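Local coordinates for N-acetylmuramoyl-L-alanine amidase (Clostridium intestinale URNW, PDB 6SRT), which probably cleaves the amide bond between N-acetylmuramic acid and L-alanine in bacterial peptidoglycan, as a zinc-dependent endolysin of the Amidase_2 family, at residues 28-36 / 60-71. Sequence-based numbering, arbitrary orientation.
Sequences NYTWATPLS and DEIHKQRGWSGI
Ala32 and Ser69 bring the two backbones together, their CA atoms 4.6 Å apart. Segment 28-36 is irregular loop; 60-71 holds the last turns of helix 56-65 and the loop after it. Ala32 N donates to Ser69 O at 2.9 Å, almost straight at 175°. Helix 56-65 is closed by a Schellman motif, with Gly67 at positive phi. Ser69 OG lies anti to its own backbone N (chi1 -174°), which brings it to Thr33 O at 2.6 Å. Water 2 adds a bridge from Thr33 OG1 to Gly67 O.

Lys64 bends at its last torsion (chi4 56°), and its ammonium group meets three partners. NZ donates to Thr30 O at 2.8 Å, to Ser69 O, and to Asp60 OD2 in a 3.0 Å salt bridge. Ser69 O thus takes two donors. Asp60 OD1 accepts from Ile71 N, while OD2 takes water 1, itself bound by Thr30 N.

Within its own segment, Leu35 CD1 and Tyr29 CB lie over opposite faces of the Trp31 ring, each offset toward the rim. Trp31 CZ3 lies 3.5 Å from Gly70 CA. Ile71 CG2 sits over one face of the Tyr29 ring in a CH-pi contact, 3.9 Å from the centroid, and also touches Trp31 CH2. Tyr29 OH bonds to Arg85 O.

The contact fastens the loop between strands 24-25 and 43-48 to the last turns of helix 56-65 and the loop that follows, at the periphery of the zinc amidase (PGRP-like) fold.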
# COMPACT_ATOMS: atom_id res chain seq x y z
N ASN A 28 15.73 4.52 3.62
CA ASN A 28 16.29 5.87 3.47
C ASN A 28 15.86 6.42 2.12
O ASN A 28 16.26 5.89 1.09
CB ASN A 28 17.81 5.80 3.67
CG ASN A 28 18.17 5.44 5.09
OD1 ASN A 28 17.56 5.97 6.04
ND2 ASN A 28 19.14 4.55 5.26
N TYR A 29 15.01 7.43 2.16
CA TYR A 29 14.61 8.17 0.94
C TYR A 29 15.09 9.63 1.01
O TYR A 29 15.23 10.23 2.11
CB TYR A 29 13.10 8.23 0.82
CG TYR A 29 12.43 6.87 0.71
CD1 TYR A 29 12.56 6.07 -0.42
CD2 TYR A 29 11.66 6.36 1.74
CE1 TYR A 29 11.97 4.84 -0.55
CE2 TYR A 29 11.09 5.12 1.64
CZ TYR A 29 11.25 4.32 0.51
OH TYR A 29 10.67 3.08 0.41
N THR A 30 15.27 10.22 -0.16
CA THR A 30 15.47 11.67 -0.28
C THR A 30 14.29 12.23 -1.06
O THR A 30 14.19 12.04 -2.29
CB THR A 30 16.74 11.96 -1.09
OG1 THR A 30 17.87 11.40 -0.41
CG2 THR A 30 16.97 13.44 -1.25
N TRP A 31 13.37 12.88 -0.37
CA TRP A 31 12.10 13.36 -0.91
C TRP A 31 12.34 14.58 -1.74
O TRP A 31 13.06 15.53 -1.31
CB TRP A 31 11.17 13.65 0.26
CG TRP A 31 10.78 12.43 1.05
CD1 TRP A 31 11.31 11.99 2.23
CD2 TRP A 31 9.89 11.37 0.59
NE1 TRP A 31 10.79 10.77 2.55
CE2 TRP A 31 9.98 10.33 1.55
CE3 TRP A 31 9.08 11.20 -0.54
CZ2 TRP A 31 9.24 9.17 1.41
CZ3 TRP A 31 8.32 10.06 -0.64
CH2 TRP A 31 8.41 9.06 0.31
N ALA A 32 11.86 14.57 -2.97
CA ALA A 32 12.17 15.62 -3.93
C ALA A 32 11.43 16.92 -3.60
O ALA A 32 11.98 18.00 -3.69
CB ALA A 32 11.86 15.21 -5.33
N THR A 33 10.15 16.81 -3.28
CA THR A 33 9.25 17.96 -3.10
C THR A 33 8.67 17.85 -1.70
O THR A 33 8.64 16.81 -1.06
CB THR A 33 8.14 17.96 -4.18
OG1 THR A 33 7.30 16.83 -4.03
CG2 THR A 33 8.69 17.97 -5.59
N PRO A 34 8.13 18.95 -1.14
CA PRO A 34 7.67 18.94 0.25
C PRO A 34 6.53 17.96 0.45
O PRO A 34 5.55 18.01 -0.29
CB PRO A 34 7.21 20.38 0.51
CG PRO A 34 7.96 21.20 -0.46
CD PRO A 34 8.09 20.31 -1.68
N LEU A 35 6.67 17.13 1.46
CA LEU A 35 5.56 16.27 1.90
C LEU A 35 4.55 17.10 2.67
O LEU A 35 4.89 17.94 3.47
CB LEU A 35 6.08 15.12 2.77
CG LEU A 35 6.95 14.11 2.04
CD1 LEU A 35 7.41 13.06 3.02
CD2 LEU A 35 6.29 13.49 0.85
N SER A 36 3.29 16.80 2.42
CA SER A 36 2.20 17.32 3.25
C SER A 36 1.87 16.29 4.34
O SER A 36 1.70 15.10 4.00
CB SER A 36 1.00 17.59 2.41
OG SER A 36 -0.10 17.96 3.26
N ASP A 60 10.55 4.40 -5.94
CA ASP A 60 10.75 5.82 -5.62
C ASP A 60 11.29 6.60 -6.82
O ASP A 60 10.78 7.73 -7.07
CB ASP A 60 11.71 5.90 -4.46
CG ASP A 60 11.96 7.29 -3.98
OD1 ASP A 60 11.06 7.86 -3.35
OD2 ASP A 60 13.08 7.82 -4.22
N GLU A 61 12.21 6.00 -7.57
CA GLU A 61 12.75 6.64 -8.78
C GLU A 61 11.63 6.89 -9.78
O GLU A 61 11.54 7.96 -10.40
CB GLU A 61 13.87 5.81 -9.36
CG GLU A 61 14.37 6.21 -10.72
CD GLU A 61 15.37 5.15 -11.23
OE1 GLU A 61 16.20 4.74 -10.42
OE2 GLU A 61 15.14 4.61 -12.30
N ILE A 62 10.85 5.85 -10.06
CA ILE A 62 9.73 6.02 -11.03
C ILE A 62 8.74 7.08 -10.60
O ILE A 62 8.27 7.88 -11.38
CB ILE A 62 9.08 4.64 -11.28
CG1 ILE A 62 10.09 3.66 -11.88
CG2 ILE A 62 7.79 4.77 -12.10
CD1 ILE A 62 9.57 2.28 -11.91
N HIS A 63 8.34 7.04 -9.31
CA HIS A 63 7.35 8.02 -8.84
C HIS A 63 7.90 9.44 -8.93
O HIS A 63 7.14 10.38 -9.19
CB HIS A 63 6.89 7.57 -7.46
CG HIS A 63 5.94 6.41 -7.53
ND1 HIS A 63 5.31 5.90 -6.42
CD2 HIS A 63 5.53 5.65 -8.56
CE1 HIS A 63 4.58 4.89 -6.82
NE2 HIS A 63 4.68 4.69 -8.11
N LYS A 64 9.19 9.59 -8.70
CA LYS A 64 9.81 10.92 -8.89
C LYS A 64 9.76 11.36 -10.36
O LYS A 64 9.47 12.52 -10.69
CB LYS A 64 11.26 10.89 -8.48
CG LYS A 64 11.50 11.02 -6.98
CD LYS A 64 12.93 10.70 -6.57
CE LYS A 64 13.40 11.22 -5.24
NZ LYS A 64 12.51 10.74 -4.18
N GLN A 65 9.95 10.41 -11.31
CA GLN A 65 9.81 10.78 -12.72
C GLN A 65 8.41 11.34 -13.02
O GLN A 65 8.25 12.28 -13.83
CB GLN A 65 10.06 9.62 -13.62
CG GLN A 65 11.48 9.08 -13.57
CD GLN A 65 11.71 7.81 -14.34
OE1 GLN A 65 10.78 7.17 -14.79
NE2 GLN A 65 12.96 7.43 -14.39
N ARG A 66 7.42 10.73 -12.34
CA ARG A 66 6.02 11.09 -12.54
C ARG A 66 5.66 12.40 -11.81
O ARG A 66 4.51 12.80 -11.86
CB ARG A 66 5.14 9.92 -12.09
CG ARG A 66 5.34 8.70 -12.95
CD ARG A 66 4.47 7.59 -12.49
NE ARG A 66 4.75 6.41 -13.32
CZ ARG A 66 4.37 5.17 -13.02
NH1 ARG A 66 3.77 4.99 -11.87
NH2 ARG A 66 4.67 4.14 -13.83
N GLY A 67 6.60 13.05 -11.18
CA GLY A 67 6.38 14.35 -10.53
C GLY A 67 6.04 14.29 -9.08
O GLY A 67 5.79 15.35 -8.48
N TRP A 68 6.00 13.10 -8.49
CA TRP A 68 5.72 12.95 -7.06
C TRP A 68 6.99 13.20 -6.26
O TRP A 68 8.12 13.15 -6.76
CB TRP A 68 5.08 11.61 -6.76
CG TRP A 68 3.94 11.26 -7.64
CD1 TRP A 68 3.77 10.01 -8.15
CD2 TRP A 68 2.82 12.04 -8.11
NE1 TRP A 68 2.65 9.98 -8.91
CE2 TRP A 68 2.07 11.19 -8.93
CE3 TRP A 68 2.38 13.33 -8.01
CZ2 TRP A 68 0.85 11.52 -9.51
CZ3 TRP A 68 1.21 13.71 -8.66
CH2 TRP A 68 0.47 12.82 -9.45
N SER A 69 6.81 13.37 -4.95
CA SER A 69 8.01 13.60 -4.13
C SER A 69 8.91 12.36 -4.11
O SER A 69 10.14 12.43 -3.94
CB SER A 69 7.55 13.98 -2.73
OG SER A 69 8.71 14.33 -1.96
N GLY A 70 8.31 11.16 -4.22
CA GLY A 70 8.98 9.87 -4.10
C GLY A 70 7.90 8.82 -4.02
O GLY A 70 6.73 9.10 -4.36
N ILE A 71 8.30 7.64 -3.63
CA ILE A 71 7.39 6.47 -3.52
C ILE A 71 6.07 6.94 -2.96
O ILE A 71 5.99 7.53 -1.86
CB ILE A 71 8.05 5.35 -2.74
CG1 ILE A 71 7.09 4.12 -2.67
CG2 ILE A 71 8.53 5.78 -1.40
CD1 ILE A 71 7.78 2.84 -2.33
O HOH W 1 15.16 8.44 -2.47
O HOH W 2 5.36 16.52 -6.03